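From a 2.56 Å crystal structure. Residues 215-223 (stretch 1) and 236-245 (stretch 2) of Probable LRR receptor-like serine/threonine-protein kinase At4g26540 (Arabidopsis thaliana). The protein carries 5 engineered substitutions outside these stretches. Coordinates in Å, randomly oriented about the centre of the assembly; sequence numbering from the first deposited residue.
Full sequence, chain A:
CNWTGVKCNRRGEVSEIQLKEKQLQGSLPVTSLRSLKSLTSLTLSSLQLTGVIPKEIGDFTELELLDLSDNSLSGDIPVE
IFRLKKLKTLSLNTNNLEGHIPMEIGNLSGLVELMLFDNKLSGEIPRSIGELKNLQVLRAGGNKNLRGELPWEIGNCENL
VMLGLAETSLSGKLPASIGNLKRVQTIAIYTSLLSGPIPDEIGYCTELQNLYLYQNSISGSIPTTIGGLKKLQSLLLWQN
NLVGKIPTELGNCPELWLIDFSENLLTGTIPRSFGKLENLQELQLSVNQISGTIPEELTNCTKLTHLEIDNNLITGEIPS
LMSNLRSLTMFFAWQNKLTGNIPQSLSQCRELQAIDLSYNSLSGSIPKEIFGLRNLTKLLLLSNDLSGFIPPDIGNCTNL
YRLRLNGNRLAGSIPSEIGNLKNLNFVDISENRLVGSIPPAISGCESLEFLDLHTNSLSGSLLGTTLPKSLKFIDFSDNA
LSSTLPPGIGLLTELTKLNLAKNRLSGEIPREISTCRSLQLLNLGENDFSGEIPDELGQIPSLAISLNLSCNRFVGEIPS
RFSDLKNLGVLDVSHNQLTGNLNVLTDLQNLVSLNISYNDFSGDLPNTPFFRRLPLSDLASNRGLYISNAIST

Stretch 1 (215-223) QNSISGSIP
Stretch 2 (236-245) LLWQNNLVGK

A single side-chain oxygen, OD1 of Asn240, reaches across to the backbone of the neighbouring repeat and takes two weak hydrogen bonds, from Asn216 N (3.3 Å) and Ile218 N (3.0 Å). Asn240 adopts the m rotamer (chi1 -84°, chi2 -69°), and its ND2 donates to Leu237 O at 3.2 Å within its own stretch, so the amide both braces its own turn and serves the adjacent one.

The two segments run side by side in the same direction without regular helix or strand. CA atoms pair as Gln215 with Gln239 (4.8 Å), Ser217 with Asn240 (4.8 Å), Ser219 with Asn241 (4.6 Å) and Ser221 with Val243 (4.7 Å). Gln215 and Gln239 share left-handed backbone angles (phi/psi 57/52 and 63/64), and Asn216 and Asn240 are both extended (-131/-169 and -139/-174), as expected of successive leucine-rich repeats.

Three stronger hydrogen bonds join the backbones: Gln215 N to Trp238 O (2.8 Å), Asn241 N to Ile218 O (2.7 Å) and Val243 N to Gly220 O (2.7 Å). Asn241, chi1 -58°, adds a weak bond from ND2 to Ser217 O (3.1 Å). Gly220 O also receives a CA-H contact from Leu242 CA at 3.4 Å.

Beneath this polar ladder, buried aliphatic side chains interlock. Ile218 (m, t) sets CG2 3.7 Å from CD2 of Leu242 (m, t), while Ile222 CG1 lies 4.1 Å from Leu242 CD1 and 3.9 Å from Leu237 CD1. At the other end, Gln215 (m, t) approaches the Trp238 ring obliquely, its CG 3.9 Å from CZ3; Trp238 has chi1 66° and chi2 -83°.

Gly244 (phi/psi 82/-175) has no side chain; a CB there would lie 3.1 Å from Ser221 CB and jam against the preceding carbonyl.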

# COMPACT_ATOMS: atom_id res chain seq x y z
N GLN A 215 -2.08 6.03 13.98
CA GLN A 215 -3.41 6.36 13.45
C GLN A 215 -4.34 7.08 14.44
O GLN A 215 -5.47 6.67 14.67
CB GLN A 215 -4.07 5.12 12.87
CG GLN A 215 -3.40 4.67 11.60
CD GLN A 215 -4.15 3.56 10.93
OE1 GLN A 215 -4.59 2.61 11.58
NE2 GLN A 215 -4.30 3.66 9.61
N ASN A 216 -3.84 8.15 15.02
CA ASN A 216 -4.65 9.05 15.83
C ASN A 216 -4.35 10.44 15.31
O ASN A 216 -3.83 10.59 14.21
CB ASN A 216 -4.30 8.96 17.31
CG ASN A 216 -4.67 7.62 17.90
OD1 ASN A 216 -5.83 7.36 18.18
ND2 ASN A 216 -3.67 6.76 18.11
N SER A 217 -4.79 11.45 16.05
CA SER A 217 -4.47 12.85 15.75
C SER A 217 -3.41 13.50 16.62
O SER A 217 -3.32 14.72 16.67
CB SER A 217 -5.73 13.69 15.58
OG SER A 217 -6.45 13.18 14.47
N ILE A 218 -2.67 12.70 17.38
CA ILE A 218 -1.71 13.22 18.35
C ILE A 218 -0.81 14.30 17.76
O ILE A 218 -0.31 14.18 16.65
CB ILE A 218 -0.82 12.09 18.91
CG1 ILE A 218 -1.66 11.10 19.74
CG2 ILE A 218 0.33 12.65 19.74
CD1 ILE A 218 -0.88 9.88 20.21
N SER A 219 -0.63 15.35 18.54
CA SER A 219 0.05 16.55 18.06
C SER A 219 1.17 16.82 19.02
O SER A 219 1.45 16.00 19.89
CB SER A 219 -0.92 17.74 18.06
OG SER A 219 -1.21 18.14 19.39
N GLY A 220 1.81 17.97 18.89
CA GLY A 220 2.96 18.26 19.73
C GLY A 220 4.16 17.50 19.19
O GLY A 220 4.14 17.01 18.06
N SER A 221 5.21 17.38 19.99
CA SER A 221 6.37 16.63 19.58
C SER A 221 6.56 15.34 20.41
O SER A 221 5.83 15.12 21.38
CB SER A 221 7.62 17.50 19.71
OG SER A 221 7.60 18.21 20.92
N ILE A 222 7.54 14.53 20.03
CA ILE A 222 7.86 13.28 20.71
C ILE A 222 8.67 13.61 21.96
O ILE A 222 9.76 14.18 21.87
CB ILE A 222 8.66 12.30 19.80
CG1 ILE A 222 7.80 11.90 18.60
CG2 ILE A 222 9.05 11.04 20.57
CD1 ILE A 222 8.58 11.62 17.36
N PRO A 223 8.11 13.30 23.13
CA PRO A 223 8.81 13.71 24.36
C PRO A 223 10.20 13.12 24.48
O PRO A 223 10.43 11.94 24.25
CB PRO A 223 7.88 13.23 25.48
CG PRO A 223 6.90 12.31 24.82
CD PRO A 223 6.77 12.78 23.41
N LEU A 236 5.60 2.52 17.78
CA LEU A 236 4.82 2.83 16.58
C LEU A 236 4.00 4.08 16.85
O LEU A 236 2.95 4.03 17.49
CB LEU A 236 3.88 1.67 16.20
CG LEU A 236 4.51 0.33 15.81
CD1 LEU A 236 3.46 -0.76 15.67
CD2 LEU A 236 5.31 0.47 14.53
N LEU A 237 4.41 5.17 16.23
CA LEU A 237 3.78 6.47 16.33
C LEU A 237 3.26 6.98 14.99
O LEU A 237 2.94 8.10 14.83
CB LEU A 237 4.80 7.43 16.97
CG LEU A 237 5.38 7.25 18.36
CD1 LEU A 237 6.06 8.42 18.73
CD2 LEU A 237 4.39 6.96 19.39
N TRP A 238 3.21 6.11 14.02
CA TRP A 238 2.85 6.47 12.65
C TRP A 238 1.41 6.98 12.40
O TRP A 238 0.44 6.46 12.91
CB TRP A 238 3.25 5.39 11.59
CG TRP A 238 2.56 4.07 11.67
CD1 TRP A 238 2.89 3.06 12.47
CD2 TRP A 238 1.43 3.62 10.94
NE1 TRP A 238 2.08 2.03 12.30
CE2 TRP A 238 1.18 2.33 11.34
CE3 TRP A 238 0.62 4.19 9.96
CZ2 TRP A 238 0.13 1.59 10.84
CZ3 TRP A 238 -0.37 3.46 9.45
CH2 TRP A 238 -0.63 2.17 9.88
N GLN A 239 1.32 7.94 11.49
CA GLN A 239 0.09 8.61 11.11
C GLN A 239 -0.67 9.42 12.17
O GLN A 239 -1.70 9.11 12.58
CB GLN A 239 -0.80 7.62 10.41
CG GLN A 239 -1.91 8.21 9.75
CD GLN A 239 -2.64 7.28 8.90
OE1 GLN A 239 -2.11 6.73 7.97
NE2 GLN A 239 -3.89 7.12 9.17
N ASN A 240 0.00 10.45 12.61
CA ASN A 240 -0.39 11.39 13.63
C ASN A 240 0.02 12.78 13.16
O ASN A 240 0.40 12.92 12.08
CB ASN A 240 0.26 11.01 14.96
CG ASN A 240 -0.52 9.99 15.71
OD1 ASN A 240 -1.53 10.26 16.15
ND2 ASN A 240 -0.03 8.82 15.83
N ASN A 241 -0.13 13.80 13.98
CA ASN A 241 0.28 15.18 13.69
C ASN A 241 1.61 15.61 14.28
O ASN A 241 1.85 16.80 14.44
CB ASN A 241 -0.85 16.17 13.94
CG ASN A 241 -2.06 15.84 13.12
OD1 ASN A 241 -1.96 15.58 11.92
ND2 ASN A 241 -3.22 15.79 13.75
N LEU A 242 2.40 14.64 14.74
CA LEU A 242 3.65 14.93 15.45
C LEU A 242 4.58 15.92 14.75
O LEU A 242 4.75 15.90 13.53
CB LEU A 242 4.39 13.64 15.81
CG LEU A 242 3.64 12.67 16.73
CD1 LEU A 242 4.27 11.28 16.68
CD2 LEU A 242 3.60 13.20 18.16
N VAL A 243 5.17 16.78 15.56
CA VAL A 243 5.86 17.98 15.11
C VAL A 243 7.24 18.02 15.78
O VAL A 243 7.48 17.26 16.70
CB VAL A 243 4.98 19.21 15.47
CG1 VAL A 243 5.71 20.25 16.31
CG2 VAL A 243 4.34 19.76 14.22
N GLY A 244 8.16 18.84 15.31
CA GLY A 244 9.45 18.95 15.95
C GLY A 244 10.45 17.87 15.56
O GLY A 244 10.18 17.04 14.68
N LYS A 245 11.60 17.89 16.21
CA LYS A 245 12.69 16.96 15.94
C LYS A 245 12.62 15.59 16.67
O LYS A 245 12.03 15.47 17.74
CB LYS A 245 14.06 17.64 16.14
CG LYS A 245 14.20 18.50 17.39
CD LYS A 245 15.41 19.45 17.27
CE LYS A 245 15.32 20.32 16.01
NZ LYS A 245 16.23 21.51 16.03